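Local structure of extracellular subtilisin-like serine proteinase (Vibrio sp. PA-44, 1SH7) at residues Q117-S120 and G121-A125; T135-D138 and S139-G143. The protein probably cleaves proteins as a secreted, calcium-binding serine endopeptidase of the subtilisin family, adapted to work in the cold. One frame throughout, in Å; residues are numbered along the deposited sequence.

Interaction 1: Q117-S120 and G121-A125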
loop_
_atom_site.group_PDB
_atom_site.type_symbol
_atom_site.label_atom_id
_atom_site.label_comp_id
_atom_site.label_asym_id
_atom_site.label_seq_id
_atom_site.Cartn_x
_atom_site.Cartn_y
_atom_site.Cartn_z
ATOM N N GLN A 117 7.792 -3.236 16.925
ATOM C CA GLN A 117 8.948 -3.652 17.728
ATOM C C GLN A 117 10.227 -3.874 16.889
ATOM O O GLN A 117 11.324 -3.755 17.413
ATOM C CB GLN A 117 8.641 -4.913 18.525
ATOM C CG GLN A 117 7.636 -4.709 19.649
ATOM C CD GLN A 117 7.022 -6.014 20.146
ATOM O OE1 GLN A 117 7.606 -7.088 19.977
ATOM N NE2 GLN A 117 5.841 -5.924 20.750
ATOM N N ASN A 118 10.089 -4.175 15.598
ATOM C CA ASN A 118 11.222 -4.629 14.813
ATOM C C ASN A 118 11.644 -3.711 13.675
ATOM O O ASN A 118 12.639 -3.977 13.019
ATOM C CB ASN A 118 10.946 -6.054 14.276
ATOM C CG ASN A 118 10.906 -7.086 15.390
ATOM O OD1 ASN A 118 9.825 -7.417 15.922
ATOM N ND2 ASN A 118 12.067 -7.582 15.772
ATOM N N ALA A 119 10.898 -2.647 13.413
ATOM C CA ALA A 119 11.300 -1.742 12.315
ATOM C C ALA A 119 12.614 -1.133 12.695
ATOM O O ALA A 119 12.824 -0.845 13.866
ATOM C CB ALA A 119 10.278 -0.659 12.100
ATOM N N SER A 120 13.518 -0.931 11.752
ATOM C CA SER A 120 14.823 -0.363 12.149
ATOM C C SER A 120 15.078 1.087 11.647
ATOM O O SER A 120 14.934 2.078 12.422
ATOM C CB SER A 120 15.977 -1.381 11.867
ATOM O OG SER A 120 16.450 -1.376 10.531
ATOM N N GLY A 121 15.477 1.192 10.394
ATOM C CA GLY A 121 15.576 2.450 9.688
ATOM C C GLY A 121 14.243 2.963 9.176
ATOM O O GLY A 121 13.187 2.639 9.720
ATOM N N PRO A 122 14.288 3.785 8.130
ATOM C CA PRO A 122 13.055 4.322 7.527
ATOM C C PRO A 122 12.145 3.189 7.109
ATOM O O PRO A 122 12.569 2.322 6.367
ATOM C CB PRO A 122 13.558 5.075 6.286
ATOM C CG PRO A 122 14.982 5.451 6.639
ATOM C CD PRO A 122 15.494 4.287 7.461
ATOM N N SER A 123 10.910 3.215 7.576
ATOM C CA SER A 123 9.996 2.101 7.423
ATOM C C SER A 123 8.576 2.562 7.086
ATOM O O SER A 123 8.142 3.600 7.552
ATOM C CB SER A 123 9.948 1.310 8.728
ATOM O OG SER A 123 11.222 0.832 9.074
ATOM N N VAL A 124 7.871 1.755 6.299
ATOM C CA VAL A 124 6.449 1.866 6.101
ATOM C C VAL A 124 5.812 0.476 6.188
ATOM O O VAL A 124 6.443 -0.539 5.798
ATOM C CB VAL A 124 6.122 2.515 4.762
ATOM C CG1 VAL A 124 6.648 1.683 3.553
ATOM C CG2 VAL A 124 4.657 2.771 4.644
ATOM N N ALA A 125 4.581 0.425 6.695
ATOM C CA ALA A 125 3.843 -0.833 6.791
ATOM C C ALA A 125 2.643 -0.806 5.838
ATOM O O ALA A 125 2.005 0.239 5.682
ATOM C CB ALA A 125 3.348 -1.053 8.180
#

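Interaction 2: T135-D138 and S139-G143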
loop_
_atom_site.group_PDB
_atom_site.type_symbol
_atom_site.label_atom_id
_atom_site.label_comp_id
_atom_site.label_asym_id
_atom_site.label_seq_id
_atom_site.Cartn_x
_atom_site.Cartn_y
_atom_site.Cartn_z
ATOM N N THR A 135 -11.951 -2.519 18.033
ATOM C CA THR A 135 -11.176 -1.495 18.732
ATOM C C THR A 135 -9.783 -2.011 19.114
ATOM O O THR A 135 -8.835 -1.234 19.142
ATOM C CB THR A 135 -11.910 -0.862 19.945
ATOM O OG1 THR A 135 -11.992 -1.794 21.023
ATOM C CG2 THR A 135 -13.365 -0.521 19.578
ATOM N N ALA A 136 -9.645 -3.310 19.343
ATOM C CA ALA A 136 -8.342 -3.876 19.697
ATOM C C ALA A 136 -7.346 -3.766 18.540
ATOM O O ALA A 136 -6.196 -3.346 18.748
ATOM C CB ALA A 136 -8.467 -5.311 20.146
ATOM N N LEU A 137 -7.770 -4.137 17.338
ATOM C CA LEU A 137 -6.906 -3.978 16.147
ATOM C C LEU A 137 -6.629 -2.502 15.840
ATOM O O LEU A 137 -5.506 -2.136 15.486
ATOM C CB LEU A 137 -7.553 -4.640 14.934
ATOM C CG LEU A 137 -6.817 -4.600 13.590
ATOM C CD1 LEU A 137 -5.342 -5.075 13.699
ATOM C CD2 LEU A 137 -7.619 -5.432 12.546
ATOM N N ASP A 138 -7.648 -1.657 15.973
ATOM C CA ASP A 138 -7.491 -0.208 15.779
ATOM C C ASP A 138 -6.434 0.344 16.724
ATOM O O ASP A 138 -5.603 1.167 16.339
ATOM C CB ASP A 138 -8.787 0.550 16.060
ATOM C CG ASP A 138 -9.852 0.329 15.024
ATOM O OD1 ASP A 138 -9.603 -0.369 14.009
ATOM O OD2 ASP A 138 -11.001 0.867 15.153
ATOM N N SER A 139 -6.488 -0.094 17.975
ATOM C CA SER A 139 -5.562 0.375 19.010
ATOM C C SER A 139 -4.119 -0.061 18.743
ATOM O O SER A 139 -3.173 0.732 18.912
ATOM C CB SER A 139 -6.048 -0.076 20.398
ATOM O OG SER A 139 -7.274 0.576 20.680
ATOM N N ALA A 140 -3.934 -1.289 18.287
ATOM C CA ALA A 140 -2.605 -1.777 17.908
ATOM C C ALA A 140 -2.026 -0.988 16.726
ATOM O O ALA A 140 -0.838 -0.671 16.721
ATOM C CB ALA A 140 -2.668 -3.254 17.560
ATOM N N VAL A 141 -2.860 -0.648 15.738
ATOM C CA VAL A 141 -2.376 0.084 14.580
ATOM C C VAL A 141 -2.024 1.486 15.003
ATOM O O VAL A 141 -0.945 1.986 14.659
ATOM C CB VAL A 141 -3.390 0.058 13.427
ATOM C CG1 VAL A 141 -3.022 1.036 12.322
ATOM C CG2 VAL A 141 -3.461 -1.351 12.897
ATOM N N GLN A 142 -2.894 2.086 15.806
ATOM C CA GLN A 142 -2.655 3.429 16.322
ATOM C C GLN A 142 -1.359 3.496 17.100
ATOM O O GLN A 142 -0.613 4.473 16.987
ATOM C CB GLN A 142 -3.823 3.848 17.187
ATOM C CG GLN A 142 -3.823 5.284 17.620
ATOM C CD GLN A 142 -5.225 5.668 18.086
ATOM O OE1 GLN A 142 -5.522 5.562 19.272
ATOM N NE2 GLN A 142 -6.111 6.044 17.127
ATOM N N GLY A 143 -1.103 2.459 17.891
ATOM C CA GLY A 143 0.119 2.296 18.637
ATOM C C GLY A 143 1.381 2.176 17.797
ATOM O O GLY A 143 2.391 2.796 18.115
#

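Interaction 1: Q117-S120 and G121-A125
Ala-119 and Ser-123, four residues apart, meet where helix 105-118 gives way to strand 123-127, an alpha-to-beta connection in the parallel alpha/beta fold of the subtilases. Ala-119 is the first residue to leave helical backbone angles, and the chain then loops round through Ser-120, Gly-121 and Pro-122.

The side-chain contact across this turn is small and of van der Waals kind. The methyl group of Ala-119 points at the start of the strand, its CB lying 3.5 Å from OG of Ser-123 and 3.9 Å from CB of the same serine. Both side chains also touch Tyr-34 of the neighbouring strand 32-37, and Ala-119 reaches Val-149 as well, so the residue just past the helix is packed against an inner strand of the sheet and a loop.

The polar side-chain bond lies on the strand side of the turn. The hydroxyl of Ser-123 donates to O of Gly-121, with 2.7 Å between OG and that oxygen. OG stands beside the backbone N of its own residue (chi1 -59°), a setting that turns it back along the chain to this carbonyl. The hydroxyl of this buried serine therefore has a polar partner two residues earlier in the chain.

From Pro-122 onward the backbone joins the sheet: Pro-122 and Val-124 bond with Thr-32, and Ala-125 with Ser-150 and Met-152, which seats the strand between its two neighbours. Within the turn, the serine OG approaches the Gly-121 carbonyl from above its plane, 46° out of it, with a C=O...OG angle of 133°.

Interaction 2: T135-D138 and S139-G143
Val-141 leans back over the preceding helical turn onto Leu-137, and both residues are buried. Its CB lies 3.7 Å from O of Leu-137. From there the side chain forks. CG1 is anti to the backbone N (chi1 169°), which leaves CG2 beside that N and directed at the earlier turn. CG2 lies 3.4 Å from O of Leu-137 and is also 4.2 Å from CD1 of Leu-137, an apolar contact alongside the helix. N of Val-141 donates to the same Leu-137 oxygen at 3.0 Å, so this carbonyl is met by both an N-H and a methyl group.

The bond is one of a run of i to i+4 backbone bonds in helix 135-146, the helix of the beta-alpha-beta unit that links strand 123-127 to strand 150-154. Ser-139 N to Thr-135 O, Ala-140 N to Ala-136 O and Gln-142 N to Asp-138 O follow the same pattern. Beyond the helix, Leu-137 packs on Val-108 and Ile-109 of helix 105-118, while Val-141 and Leu-137 both touch Pro-167. The helix also runs near a calcium site: the side chain of Gln-142 is about 5 Å from that of Pro-171, and Val-141 about 6 Å from Gly-173, both residues of that site.

On a more exposed side the chemistry turns polar. The carboxylate of Asp-138 is bound outside the helix: OD1 is hydrogen-bonded to OG of Ser-166, and OD2 forms a salt bridge with NE of Arg-169. One turn on, CB of Gln-142 approaches O of Asp-138 to 3.3 Å, the oxygen that its own backbone N-H already uses.

In the fold
Interactions 1 and 2 lie in series along the catalytic subtilase domain, their centres about 17 Å apart and their nearest atoms about 8 Å, without touching. They hold different elements: interaction 1 joins helix 105-118 to strand 123-127, running into the strand, and interaction 2 lies within helix 135-146, the next element. Helix 105-118 links them further: interaction 1 forms at its end, and residues 135-143 pack on its side. Each is partly buried. The turn at 117-125 combines one methyl contact with one serine hydroxyl bond, whereas 135-143 relies on regular helical bonding, with Leu-137 and Val-141 buried and an aspartate bound to loop residues outside.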